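PDB 6Z96: TudS from Uncultured bacterium, which probably removes sulfur from thiouracil in a non-redox reaction that uses a [4Fe-4S] cluster and passes through a [4Fe-5S] intermediate. Local coordinates for residues Glu99-Pro102 with Ser103-Ser106. Numbering follows the deposited sequence.
Sequences EGSP and SCGS. With SF4 (iron/sulfur cluster), chain C.
S101-G105 form an ST motif, S101 OG and O both accepting amides from S103-G105, and this turn presents C104 to the iron-sulfur cluster. The assignment rests on three bonds. S101 OG accepts from S103 N at 3.0 Å, the ST turn proper. It also accepts from C104 N at 2.9 Å, an almost straight bond with an N-H...O angle of 177°. One residue further on, G105 N donates to S101 O at 2.8 Å, closing the turn. The first torsion of S101 sets OG anti to the backbone N (chi1 159°) and brings it within reach of both amides. C104 SG, whose residue's own amide is bound to S101 OG, ligates the iron FE4 at 2.3 Å, while C10 and C43 also line the cluster pocket.

Packing is close where G105 faces E99 and G100: G105 CA lies 3.6 Å from G100 N. E99 CG runs anti to the backbone N and the chain then bends at chi2, which folds the carboxylate back over the loop. OE1 takes G100 N through its anti lone pair. On the syn side it meets S106 N, 29° out of the carboxylate plane, and it also accepts from G107 N and R108 N. Four amides thus converge on one buried oxygen, which would be expected to favour the ionised carboxylate.

The P102 end is looser: this residue is partly exposed, a 1,2-ethanediol molecule lies beside its ring, and across this contact the ring meets only the adjoining S103, though F76 of helix 73-90 packs against it. S103 OG turns instead to E45 OE2 of helix 44-47, tying the loop to another wall of the pocket. Toward the cluster, S101 OG stands 3.5 Å from the sulfide S3, and S103 CB 3.9 Å from S2.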
# COMPACT_ATOMS: atom_id res chain seq x y z
N GLU A 99 2.41 6.34 -0.99
CA GLU A 99 1.59 7.53 -0.76
C GLU A 99 0.80 7.96 -2.01
O GLU A 99 1.25 7.76 -3.14
CB GLU A 99 2.49 8.69 -0.28
CG GLU A 99 1.73 9.90 0.21
CD GLU A 99 0.78 9.61 1.36
OE1 GLU A 99 -0.29 9.00 1.11
OE2 GLU A 99 1.06 10.05 2.50
N GLY A 100 -0.39 8.51 -1.77
CA GLY A 100 -1.23 9.09 -2.81
C GLY A 100 -2.14 8.14 -3.55
O GLY A 100 -3.03 8.59 -4.26
N SER A 101 -1.92 6.84 -3.39
CA SER A 101 -2.67 5.84 -4.15
C SER A 101 -4.11 5.63 -3.63
O SER A 101 -4.34 5.65 -2.42
CB SER A 101 -1.89 4.52 -4.09
OG SER A 101 -2.68 3.36 -4.36
N PRO A 102 -5.05 5.32 -4.53
CA PRO A 102 -6.41 5.00 -4.08
C PRO A 102 -6.48 3.68 -3.30
O PRO A 102 -7.49 3.45 -2.63
CB PRO A 102 -7.22 4.92 -5.39
CG PRO A 102 -6.20 4.55 -6.44
CD PRO A 102 -4.91 5.25 -6.01
N SER A 103 -5.42 2.83 -3.36
CA SER A 103 -5.29 1.65 -2.52
C SER A 103 -4.38 1.92 -1.34
O SER A 103 -4.75 1.64 -0.21
CB SER A 103 -4.68 0.46 -3.29
OG SER A 103 -5.57 -0.07 -4.25
N CYS A 104 -3.17 2.41 -1.62
CA CYS A 104 -2.06 2.46 -0.68
C CYS A 104 -1.83 3.79 0.01
O CYS A 104 -1.05 3.84 0.96
CB CYS A 104 -0.80 1.98 -1.40
SG CYS A 104 -0.91 0.24 -1.93
N GLY A 105 -2.50 4.85 -0.43
CA GLY A 105 -2.29 6.17 0.17
C GLY A 105 -2.57 6.18 1.66
O GLY A 105 -3.41 5.40 2.13
N SER A 106 -1.82 6.98 2.43
CA SER A 106 -2.03 6.97 3.88
C SER A 106 -2.20 8.35 4.49
O SER A 106 -2.86 8.47 5.51
CB SER A 106 -0.93 6.19 4.59
OG SER A 106 0.35 6.69 4.26
FE1 SF4 C . -0.52 0.85 -6.85
FE2 SF4 C . 1.87 0.26 -5.74
FE3 SF4 C . 0.08 -1.77 -6.24
FE4 SF4 C . -0.35 0.02 -4.20
S1 SF4 C . 1.34 -1.56 -4.39
S2 SF4 C . -1.91 -0.71 -5.70
S3 SF4 C . 0.47 1.97 -5.13
S4 SF4 C . 1.16 -0.43 -7.79